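Local coordinates for structural polyprotein, VP1 (Israeli acute paralysis virus, PDB 5CDD) that probably serves as a structural component of the virus shell, one of the jelly-roll coat proteins that build the capsid pentamer, at residues A[107-113]-A[168-174]; A[92-98]-A[139-145]; A[60-64]-A[115-121]. One frame throughout, in Å; residues are numbered along the deposited sequence.

Contact 1. Residues A[107-113]-A[168-174]; sequences TCYIRSF and LMYFSNT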
loop_
_atom_site.group_PDB
_atom_site.type_symbol
_atom_site.label_atom_id
_atom_site.label_comp_id
_atom_site.label_asym_id
_atom_site.label_seq_id
_atom_site.Cartn_x
_atom_site.Cartn_y
_atom_site.Cartn_z
ATOM N N THR A 107 -29.859 -16.080 34.711
ATOM C CA THR A 107 -29.063 -15.800 33.526
ATOM C C THR A 107 -29.978 -14.965 32.648
ATOM O O THR A 107 -30.691 -15.487 31.793
ATOM C CB THR A 107 -28.661 -17.084 32.773
ATOM O OG1 THR A 107 -27.696 -17.807 33.544
ATOM C CG2 THR A 107 -28.054 -16.741 31.422
ATOM N N CYS A 108 -29.968 -13.660 32.891
ATOM C CA CYS A 108 -30.801 -12.728 32.152
ATOM C C CYS A 108 -30.302 -12.484 30.735
ATOM O O CYS A 108 -29.118 -12.227 30.519
ATOM C CB CYS A 108 -30.872 -11.399 32.902
ATOM S SG CYS A 108 -31.770 -10.106 32.029
ATOM N N TYR A 109 -31.215 -12.571 29.773
ATOM C CA TYR A 109 -30.877 -12.334 28.378
ATOM C C TYR A 109 -31.994 -11.544 27.708
ATOM O O TYR A 109 -33.148 -11.599 28.134
ATOM C CB TYR A 109 -30.637 -13.660 27.645
ATOM C CG TYR A 109 -31.863 -14.522 27.450
ATOM C CD1 TYR A 109 -32.819 -14.203 26.485
ATOM C CD2 TYR A 109 -32.067 -15.662 28.225
ATOM C CE1 TYR A 109 -33.946 -14.999 26.295
ATOM C CE2 TYR A 109 -33.191 -16.465 28.046
ATOM C CZ TYR A 109 -34.125 -16.128 27.078
ATOM O OH TYR A 109 -35.237 -16.916 26.892
ATOM N N ILE A 110 -31.640 -10.800 26.665
ATOM C CA ILE A 110 -32.604 -9.983 25.938
ATOM C C ILE A 110 -32.707 -10.429 24.484
ATOM O O ILE A 110 -31.699 -10.542 23.791
ATOM C CB ILE A 110 -32.194 -8.495 25.956
ATOM C CG1 ILE A 110 -31.941 -8.028 27.394
ATOM C CG2 ILE A 110 -33.271 -7.657 25.295
ATOM C CD1 ILE A 110 -33.155 -8.061 28.289
ATOM N N ARG A 111 -33.929 -10.680 24.030
ATOM C CA ARG A 111 -34.183 -11.104 22.655
ATOM C C ARG A 111 -35.057 -10.062 21.964
ATOM O O ARG A 111 -35.980 -9.518 22.568
ATOM C CB ARG A 111 -34.917 -12.449 22.632
ATOM C CG ARG A 111 -34.141 -13.632 23.188
ATOM C CD ARG A 111 -33.180 -14.207 22.159
ATOM N NE ARG A 111 -33.853 -14.845 21.023
ATOM C CZ ARG A 111 -34.597 -15.946 21.103
ATOM N NH1 ARG A 111 -34.782 -16.551 22.268
ATOM N NH2 ARG A 111 -35.143 -16.460 20.006
ATOM N N SER A 112 -34.763 -9.778 20.701
ATOM C CA SER A 112 -35.553 -8.821 19.936
ATOM C C SER A 112 -35.901 -9.441 18.585
ATOM O O SER A 112 -35.057 -10.064 17.941
ATOM C CB SER A 112 -34.786 -7.507 19.746
ATOM O OG SER A 112 -33.533 -7.719 19.124
ATOM N N PHE A 113 -37.152 -9.280 18.172
ATOM C CA PHE A 113 -37.627 -9.839 16.912
ATOM C C PHE A 113 -38.309 -8.768 16.075
ATOM O O PHE A 113 -38.389 -7.605 16.467
ATOM C CB PHE A 113 -38.649 -10.949 17.181
ATOM C CG PHE A 113 -38.188 -11.985 18.164
ATOM C CD1 PHE A 113 -37.502 -13.117 17.736
ATOM C CD2 PHE A 113 -38.445 -11.830 19.521
ATOM C CE1 PHE A 113 -37.080 -14.083 18.648
ATOM C CE2 PHE A 113 -38.028 -12.787 20.441
ATOM C CZ PHE A 113 -37.343 -13.916 20.003
ATOM N N LEU A 168 -40.500 -3.530 15.813
ATOM C CA LEU A 168 -39.700 -4.329 16.732
ATOM C C LEU A 168 -40.530 -4.951 17.856
ATOM O O LEU A 168 -41.546 -4.397 18.282
ATOM C CB LEU A 168 -38.598 -3.464 17.348
ATOM C CG LEU A 168 -37.618 -4.169 18.286
ATOM C CD1 LEU A 168 -36.651 -4.994 17.456
ATOM C CD2 LEU A 168 -36.861 -3.148 19.116
ATOM N N MET A 169 -40.089 -6.114 18.323
ATOM C CA MET A 169 -40.749 -6.805 19.421
ATOM C C MET A 169 -39.681 -7.156 20.451
ATOM O O MET A 169 -38.695 -7.816 20.136
ATOM C CB MET A 169 -41.444 -8.071 18.932
ATOM C CG MET A 169 -42.167 -8.808 20.042
ATOM S SD MET A 169 -43.241 -10.099 19.432
ATOM C CE MET A 169 -42.062 -11.432 19.164
ATOM N N TYR A 170 -39.893 -6.711 21.683
ATOM C CA TYR A 170 -38.944 -6.926 22.769
ATOM C C TYR A 170 -39.277 -8.143 23.629
ATOM O O TYR A 170 -40.438 -8.516 23.772
ATOM C CB TYR A 170 -38.918 -5.677 23.644
ATOM C CG TYR A 170 -37.666 -5.509 24.456
ATOM C CD1 TYR A 170 -36.457 -5.198 23.840
ATOM C CD2 TYR A 170 -37.689 -5.639 25.843
ATOM C CE1 TYR A 170 -35.299 -5.015 24.585
ATOM C CE2 TYR A 170 -36.539 -5.460 26.600
ATOM C CZ TYR A 170 -35.345 -5.147 25.965
ATOM O OH TYR A 170 -34.198 -4.963 26.703
ATOM N N PHE A 171 -38.251 -8.756 24.210
ATOM C CA PHE A 171 -38.453 -9.917 25.064
ATOM C C PHE A 171 -37.281 -10.179 26.002
ATOM O O PHE A 171 -36.125 -9.979 25.644
ATOM C CB PHE A 171 -38.691 -11.174 24.227
ATOM C CG PHE A 171 -38.894 -12.412 25.056
ATOM C CD1 PHE A 171 -40.131 -12.681 25.634
ATOM C CD2 PHE A 171 -37.832 -13.272 25.316
ATOM C CE1 PHE A 171 -40.308 -13.789 26.460
ATOM C CE2 PHE A 171 -37.999 -14.383 26.144
ATOM C CZ PHE A 171 -39.240 -14.641 26.717
ATOM N N SER A 172 -37.593 -10.636 27.209
ATOM C CA SER A 172 -36.573 -10.963 28.201
ATOM C C SER A 172 -37.131 -12.058 29.099
ATOM O O SER A 172 -38.334 -12.109 29.342
ATOM C CB SER A 172 -36.215 -9.730 29.039
ATOM O OG SER A 172 -35.178 -10.014 29.971
ATOM N N ASN A 173 -36.264 -12.933 29.593
ATOM C CA ASN A 173 -36.722 -14.011 30.457
ATOM C C ASN A 173 -36.925 -13.564 31.901
ATOM O O ASN A 173 -37.568 -14.258 32.679
ATOM C CB ASN A 173 -35.749 -15.200 30.396
ATOM C CG ASN A 173 -34.360 -14.851 30.898
ATOM O OD1 ASN A 173 -33.987 -13.685 30.943
ATOM N ND2 ASN A 173 -33.583 -15.865 31.257
ATOM N N THR A 174 -36.401 -12.395 32.245
ATOM C CA THR A 174 -36.520 -11.867 33.594
ATOM C C THR A 174 -37.196 -10.513 33.525
ATOM O O THR A 174 -37.281 -9.918 32.455
ATOM C CB THR A 174 -35.142 -11.685 34.228
ATOM O OG1 THR A 174 -34.441 -10.620 33.571
ATOM C CG2 THR A 174 -34.336 -12.976 34.093
#
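Y109 and N173 meet beside the start of strand E (110-116) and just past the end of the antiparallel strand H (166-172), in the CHEF sheet of a viral jelly roll. The N173 amide lies over one face of the Y109 ring, their planes 33° apart, with ND2 3.3 Å from Y109 CE2. It is held there from both ends: ND2 donates almost straight to T107 O (3.0 Å, 166°), while OD1 accepts from Y109 N at 3.2 Å. With CG set between the backbone N and the carbonyl carbon (chi1 63°), the asparagine folds back to do this, an amide doing the work of one more backbone pair. The Y109 hydroxyl reaches the edge of the F171 ring in its plane. Between the strands proper, R111 N bonds F171 O and F113 N bonds M169 O. I110 and Y170 line the inner face, where CG2 of the branched isoleucine sits 3.3 Å from Y170 CZ, and the tyrosine ring goes on to meet F96 of the opposing sheet. On the outer face F113 and F171 run side by side, both packed on L300 of a neighbouring capsid protein chain. Here the flexible methionine tip reaches the phenylalanine, M169 CE lying 3.7 Å from F113 CD2.

Contact 2. Residues A[92-98]-A[139-145]; sequences RRYKFFN and PVHEVEV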
loop_
_atom_site.group_PDB
_atom_site.type_symbol
_atom_site.label_atom_id
_atom_site.label_comp_id
_atom_site.label_asym_id
_atom_site.label_seq_id
_atom_site.Cartn_x
_atom_site.Cartn_y
_atom_site.Cartn_z
ATOM N N ARG A 92 -35.454 1.927 11.619
ATOM C CA ARG A 92 -35.298 2.537 12.937
ATOM C C ARG A 92 -34.291 1.774 13.800
ATOM O O ARG A 92 -34.091 0.575 13.624
ATOM C CB ARG A 92 -36.654 2.573 13.643
ATOM C CG ARG A 92 -37.712 3.379 12.908
ATOM C CD ARG A 92 -39.101 2.834 13.177
ATOM N NE ARG A 92 -40.141 3.592 12.485
ATOM C CZ ARG A 92 -40.564 4.798 12.854
ATOM N NH1 ARG A 92 -40.037 5.391 13.918
ATOM N NH2 ARG A 92 -41.518 5.409 12.164
ATOM N N ARG A 93 -33.661 2.482 14.733
ATOM C CA ARG A 93 -32.680 1.880 15.630
ATOM C C ARG A 93 -33.055 2.123 17.084
ATOM O O ARG A 93 -33.594 3.176 17.429
ATOM C CB ARG A 93 -31.288 2.461 15.362
ATOM C CG ARG A 93 -30.663 1.991 14.063
ATOM C CD ARG A 93 -29.402 2.765 13.737
ATOM N NE ARG A 93 -28.732 2.225 12.557
ATOM C CZ ARG A 93 -27.745 2.836 11.914
ATOM N NH1 ARG A 93 -27.312 4.014 12.336
ATOM N NH2 ARG A 93 -27.189 2.272 10.851
ATOM N N TYR A 94 -32.769 1.140 17.933
ATOM C CA TYR A 94 -33.067 1.244 19.357
ATOM C C TYR A 94 -31.903 0.745 20.203
ATOM O O TYR A 94 -31.176 -0.164 19.805
ATOM C CB TYR A 94 -34.310 0.422 19.722
ATOM C CG TYR A 94 -35.578 0.815 19.002
ATOM C CD1 TYR A 94 -35.883 0.292 17.747
ATOM C CD2 TYR A 94 -36.483 1.703 19.583
ATOM C CE1 TYR A 94 -37.062 0.644 17.085
ATOM C CE2 TYR A 94 -37.661 2.063 18.933
ATOM C CZ TYR A 94 -37.945 1.529 17.686
ATOM O OH TYR A 94 -39.112 1.882 17.042
ATOM N N LYS A 95 -31.728 1.352 21.370
ATOM C CA LYS A 95 -30.683 0.948 22.298
ATOM C C LYS A 95 -31.309 0.856 23.681
ATOM O O LYS A 95 -31.910 1.819 24.164
ATOM C CB LYS A 95 -29.530 1.957 22.320
ATOM C CG LYS A 95 -28.781 2.083 21.008
ATOM C CD LYS A 95 -27.435 2.767 21.205
ATOM C CE LYS A 95 -26.799 3.129 19.870
ATOM N NZ LYS A 95 -26.744 1.969 18.934
ATOM N N PHE A 96 -31.186 -0.307 24.306
ATOM C CA PHE A 96 -31.744 -0.507 25.634
ATOM C C PHE A 96 -30.628 -0.658 26.654
ATOM O O PHE A 96 -29.920 -1.666 26.667
ATOM C CB PHE A 96 -32.639 -1.751 25.656
ATOM C CG PHE A 96 -33.695 -1.758 24.588
ATOM C CD1 PHE A 96 -33.387 -2.146 23.287
ATOM C CD2 PHE A 96 -34.998 -1.361 24.878
ATOM C CE1 PHE A 96 -34.360 -2.140 22.285
ATOM C CE2 PHE A 96 -35.981 -1.349 23.885
ATOM C CZ PHE A 96 -35.661 -1.740 22.584
ATOM N N PHE A 97 -30.462 0.354 27.500
ATOM C CA PHE A 97 -29.436 0.318 28.532
ATOM C C PHE A 97 -30.035 -0.297 29.790
ATOM O O PHE A 97 -30.830 0.333 30.486
ATOM C CB PHE A 97 -28.924 1.726 28.837
ATOM C CG PHE A 97 -28.375 2.448 27.641
ATOM C CD1 PHE A 97 -29.228 3.004 26.693
ATOM C CD2 PHE A 97 -27.001 2.571 27.460
ATOM C CE1 PHE A 97 -28.721 3.676 25.581
ATOM C CE2 PHE A 97 -26.484 3.241 26.351
ATOM C CZ PHE A 97 -27.346 3.794 25.410
ATOM N N ASN A 98 -29.653 -1.536 30.067
ATOM C CA ASN A 98 -30.148 -2.260 31.228
ATOM C C ASN A 98 -29.851 -1.550 32.545
ATOM O O ASN A 98 -28.750 -1.043 32.755
ATOM C CB ASN A 98 -29.533 -3.659 31.255
ATOM C CG ASN A 98 -29.881 -4.422 32.512
ATOM O OD1 ASN A 98 -31.048 -4.727 32.765
ATOM N ND2 ASN A 98 -28.867 -4.733 33.314
ATOM N N PRO A 139 -24.531 -4.593 28.881
ATOM C CA PRO A 139 -25.645 -3.765 29.354
ATOM C C PRO A 139 -26.479 -3.105 28.263
ATOM O O PRO A 139 -27.635 -2.747 28.497
ATOM C CB PRO A 139 -24.952 -2.722 30.226
ATOM C CG PRO A 139 -23.734 -3.432 30.713
ATOM C CD PRO A 139 -23.263 -4.133 29.473
ATOM N N VAL A 140 -25.901 -2.941 27.077
ATOM C CA VAL A 140 -26.600 -2.286 25.974
ATOM C C VAL A 140 -27.036 -3.222 24.850
ATOM O O VAL A 140 -26.214 -3.902 24.234
ATOM C CB VAL A 140 -25.726 -1.168 25.363
ATOM C CG1 VAL A 140 -26.540 -0.351 24.372
ATOM C CG2 VAL A 140 -25.172 -0.282 26.466
ATOM N N HIS A 141 -28.338 -3.237 24.583
ATOM C CA HIS A 141 -28.910 -4.068 23.530
ATOM C C HIS A 141 -29.233 -3.161 22.347
ATOM O O HIS A 141 -30.216 -2.417 22.371
ATOM C CB HIS A 141 -30.176 -4.760 24.048
ATOM C CG HIS A 141 -30.750 -5.778 23.111
ATOM N ND1 HIS A 141 -31.589 -5.445 22.070
ATOM C CD2 HIS A 141 -30.615 -7.125 23.068
ATOM C CE1 HIS A 141 -31.950 -6.542 21.428
ATOM N NE2 HIS A 141 -31.372 -7.575 22.013
ATOM N N GLU A 142 -28.387 -3.217 21.324
ATOM C CA GLU A 142 -28.547 -2.397 20.128
ATOM C C GLU A 142 -29.085 -3.212 18.956
ATOM O O GLU A 142 -28.481 -4.204 18.549
ATOM C CB GLU A 142 -27.198 -1.772 19.763
ATOM C CG GLU A 142 -26.688 -0.779 20.797
ATOM C CD GLU A 142 -25.212 -0.467 20.641
ATOM O OE1 GLU A 142 -24.383 -1.256 21.140
ATOM O OE2 GLU A 142 -24.876 0.562 20.015
ATOM N N VAL A 143 -30.218 -2.784 18.410
ATOM C CA VAL A 143 -30.844 -3.492 17.299
ATOM C C VAL A 143 -31.449 -2.528 16.272
ATOM O O VAL A 143 -31.867 -1.421 16.614
ATOM C CB VAL A 143 -31.943 -4.453 17.825
ATOM C CG1 VAL A 143 -33.033 -3.661 18.528
ATOM C CG2 VAL A 143 -32.517 -5.276 16.687
ATOM N N GLU A 144 -31.489 -2.954 15.013
ATOM C CA GLU A 144 -32.031 -2.124 13.944
ATOM C C GLU A 144 -33.173 -2.815 13.209
ATOM O O GLU A 144 -33.112 -4.013 12.930
ATOM C CB GLU A 144 -30.936 -1.780 12.939
ATOM C CG GLU A 144 -31.376 -0.811 11.860
ATOM C CD GLU A 144 -30.347 -0.669 10.760
ATOM O OE1 GLU A 144 -29.145 -0.553 11.082
ATOM O OE2 GLU A 144 -30.742 -0.664 9.576
ATOM N N VAL A 145 -34.209 -2.047 12.890
ATOM C CA VAL A 145 -35.367 -2.569 12.179
ATOM C C VAL A 145 -35.358 -2.047 10.746
ATOM O O VAL A 145 -35.526 -0.852 10.512
ATOM C CB VAL A 145 -36.678 -2.128 12.860
ATOM C CG1 VAL A 145 -37.871 -2.652 12.084
ATOM C CG2 VAL A 145 -36.710 -2.632 14.290
#
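The F97 ring carries a methyl group of V140 over one face: CG1 stands 4.3 Å from the ring centroid and 17° off its normal, a CH-pi contact, while CG2 of the same valine reaches ring atom CD2. A beta-branched residue suits this place because, with CG1 anti to the backbone N (chi1 -171°), it presents both methyls to the aromatic. On the other face of the sheet, F96 has H141 O and V143 CG1 at its edge, the methyl 4.3 Å from CE1; the imidazole of H141 lies alongside it at an oblique tilt. The R93 guanidinium receives E144 OE1 at its edge, 2° from the plane.

Strands D (87-98) and G (140-145) of the jelly roll's BIDG sheet run antiparallel, zipped by backbone pairs such as Y94 with V143 and F96 with H141. The charged pairs share the F97 face. In the salt bridge there, K95 NZ donates to E142 OE2 at 2.6 Å, and the oxygen accepts through its anti lone pair, the one away from the other carboxylate oxygen; the lysine chain bends at its last torsion to get there. R93 NE donates to E144 OE1 (3.2 Å), approaching from above the carboxylate plane, and NH2 adds a weak second bond.

Neighbouring capsid chains complete this face. D27 of one forms a salt bridge with K95, and a strand of that chain pairs parallel with V143 and E144; in another, S1 accepts from R93 NH1 and R4 pairs with E144 OE2. The mixed charges would probably offset one another among largely buried groups, and the bridges within the sheet may also help to place side chains that the adjoining chains bind.

Contact 3. Residues A[60-64]-A[115-121]; sequences KTPIT and MPRNYSA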
loop_
_atom_site.group_PDB
_atom_site.type_symbol
_atom_site.label_atom_id
_atom_site.label_comp_id
_atom_site.label_asym_id
_atom_site.label_seq_id
_atom_site.Cartn_x
_atom_site.Cartn_y
_atom_site.Cartn_z
ATOM N N LYS A 60 -43.517 -11.025 25.565
ATOM C CA LYS A 60 -43.199 -10.532 24.231
ATOM C C LYS A 60 -43.878 -9.171 24.111
ATOM O O LYS A 60 -45.096 -9.087 23.986
ATOM C CB LYS A 60 -43.732 -11.495 23.166
ATOM C CG LYS A 60 -43.251 -12.933 23.338
ATOM C CD LYS A 60 -43.470 -13.768 22.081
ATOM C CE LYS A 60 -44.937 -13.848 21.688
ATOM N NZ LYS A 60 -45.132 -14.545 20.381
ATOM N N THR A 61 -43.084 -8.108 24.152
ATOM C CA THR A 61 -43.614 -6.753 24.096
ATOM C C THR A 61 -43.264 -5.939 22.852
ATOM O O THR A 61 -42.095 -5.657 22.592
ATOM C CB THR A 61 -43.142 -5.945 25.319
ATOM O OG1 THR A 61 -43.561 -6.605 26.519
ATOM C CG2 THR A 61 -43.709 -4.537 25.278
ATOM N N PRO A 62 -44.279 -5.548 22.066
ATOM C CA PRO A 62 -44.027 -4.750 20.862
ATOM C C PRO A 62 -43.671 -3.347 21.348
ATOM O O PRO A 62 -44.325 -2.820 22.252
ATOM C CB PRO A 62 -45.373 -4.774 20.136
ATOM C CG PRO A 62 -46.051 -6.005 20.672
ATOM C CD PRO A 62 -45.686 -5.975 22.123
ATOM N N ILE A 63 -42.643 -2.739 20.767
ATOM C CA ILE A 63 -42.248 -1.408 21.212
ATOM C C ILE A 63 -43.274 -0.325 20.908
ATOM O O ILE A 63 -43.142 0.800 21.387
ATOM C CB ILE A 63 -40.876 -0.981 20.636
ATOM C CG1 ILE A 63 -40.670 -1.562 19.233
ATOM C CG2 ILE A 63 -39.770 -1.402 21.583
ATOM C CD1 ILE A 63 -41.509 -0.894 18.162
ATOM N N THR A 64 -44.301 -0.659 20.131
ATOM C CA THR A 64 -45.338 0.309 19.824
ATOM C C THR A 64 -46.026 0.668 21.139
ATOM O O THR A 64 -46.572 1.757 21.290
ATOM C CB THR A 64 -46.383 -0.260 18.846
ATOM O OG1 THR A 64 -46.859 -1.523 19.325
ATOM C CG2 THR A 64 -45.788 -0.438 17.461
ATOM N N MET A 115 -41.860 -7.713 13.757
ATOM C CA MET A 115 -43.292 -7.942 13.810
ATOM C C MET A 115 -43.999 -6.787 13.128
ATOM O O MET A 115 -43.619 -5.632 13.290
ATOM C CB MET A 115 -43.762 -8.090 15.257
ATOM C CG MET A 115 -43.775 -6.815 16.055
ATOM S SD MET A 115 -45.460 -6.507 16.577
ATOM C CE MET A 115 -45.679 -7.798 17.808
ATOM N N PRO A 116 -45.030 -7.093 12.330
ATOM C CA PRO A 116 -45.799 -6.080 11.609
ATOM C C PRO A 116 -46.244 -4.966 12.542
ATOM O O PRO A 116 -46.753 -5.221 13.629
ATOM C CB PRO A 116 -46.970 -6.879 11.058
ATOM C CG PRO A 116 -46.355 -8.226 10.797
ATOM C CD PRO A 116 -45.558 -8.441 12.062
ATOM N N ARG A 117 -46.048 -3.729 12.109
ATOM C CA ARG A 117 -46.419 -2.581 12.915
ATOM C C ARG A 117 -47.874 -2.653 13.358
ATOM O O ARG A 117 -48.770 -2.909 12.556
ATOM C CB ARG A 117 -46.174 -1.294 12.131
ATOM C CG ARG A 117 -46.379 -0.028 12.936
ATOM C CD ARG A 117 -45.811 1.163 12.194
ATOM N NE ARG A 117 -44.366 1.048 12.044
ATOM C CZ ARG A 117 -43.513 1.066 13.063
ATOM N NH1 ARG A 117 -43.964 1.196 14.302
ATOM N NH2 ARG A 117 -42.209 0.950 12.846
ATOM N N ASN A 118 -48.089 -2.440 14.652
ATOM C CA ASN A 118 -49.412 -2.455 15.262
ATOM C C ASN A 118 -50.061 -3.822 15.421
ATOM O O ASN A 118 -51.275 -3.921 15.589
ATOM C CB ASN A 118 -50.353 -1.518 14.509
ATOM C CG ASN A 118 -49.916 -0.072 14.597
ATOM O OD1 ASN A 118 -49.698 0.461 15.687
ATOM N ND2 ASN A 118 -49.782 0.574 13.446
ATOM N N TYR A 119 -49.253 -4.873 15.359
ATOM C CA TYR A 119 -49.747 -6.231 15.557
ATOM C C TYR A 119 -49.552 -6.489 17.046
ATOM O O TYR A 119 -48.758 -5.805 17.694
ATOM C CB TYR A 119 -48.904 -7.233 14.767
ATOM C CG TYR A 119 -49.480 -7.671 13.439
ATOM C CD1 TYR A 119 -49.985 -6.743 12.526
ATOM C CD2 TYR A 119 -49.464 -9.017 13.068
ATOM C CE1 TYR A 119 -50.456 -7.148 11.271
ATOM C CE2 TYR A 119 -49.930 -9.432 11.820
ATOM C CZ TYR A 119 -50.423 -8.495 10.927
ATOM O OH TYR A 119 -50.867 -8.909 9.688
ATOM N N SER A 120 -50.273 -7.456 17.600
ATOM C CA SER A 120 -50.108 -7.769 19.014
ATOM C C SER A 120 -49.210 -8.994 19.136
ATOM O O SER A 120 -49.226 -9.876 18.280
ATOM C CB SER A 120 -51.462 -8.025 19.680
ATOM O OG SER A 120 -52.169 -9.060 19.028
ATOM N N ALA A 121 -48.420 -9.039 20.201
ATOM C CA ALA A 121 -47.494 -10.141 20.425
ATOM C C ALA A 121 -48.109 -11.525 20.243
ATOM O O ALA A 121 -47.418 -12.473 19.872
ATOM C CB ALA A 121 -46.890 -10.025 21.817
#
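P62 packs on M115 in the CHEF sheet of the jelly roll, where their side chains meet across the intervening strand H (166-172), between short strand C (61-62) and the end of strand E (110-116) with the turn that follows it. The methionine's terminal methyl reaches across to the proline ring, CE lying 3.4 Å from CG, and its sulfur touches the same ring near CB. To get there M115 sets out with CG on the side flanked by both N and C (chi1 72°) and then bends twice more; such a pliant chain can follow the rigid outline of a pyrrolidine. A121 closes the same patch, its CB 3.7 Å from K60 CB and 4.2 Å from P62 CD, where a small side chain lets the two segments draw close.

One polar bond spans the segments: the K60 chain, bent at chi3, brings NZ to A121 O at 3.1 Å. At the far end T64 CG2 touches R117 NH1 and the backbone N of N118.

Outside this shell, a type II beta turn from P116 to Y119 fixes the path of the chain, closed by Y119 N bonding P116 O (3.1 Å). N118 takes the positive phi of its third position, which asparagine tolerates well. A salt bridge to D165 steadies R117, while N118 ND2 bonds D161 O. Within the turn, P116 CB lies over one face of the Y119 ring, 3.3 Å above the plane near its centre.

Overall arrangement
All three contacts belong to one jelly-roll sandwich. Contacts 1 and 3 share the CHEF sheet and strand 110-116, their centres about 13 Å apart; strand 166-172 lies between 61-62 and 110-116 and bonds to both. Contact 2 lies in the facing BIDG sheet, its centre about 11 Å from contact 1 and about 16 Å from contact 3. Along the chain come 60-64, 92-98, 107-113, 115-121, 139-145 and 168-174, so the segments of every two contacts alternate, and neighbours in space are far apart in sequence. H141 against S112, and I63 against Y94 and F96, join the sheets into one buried interior, while the outer faces remain for neighbouring capsid proteins.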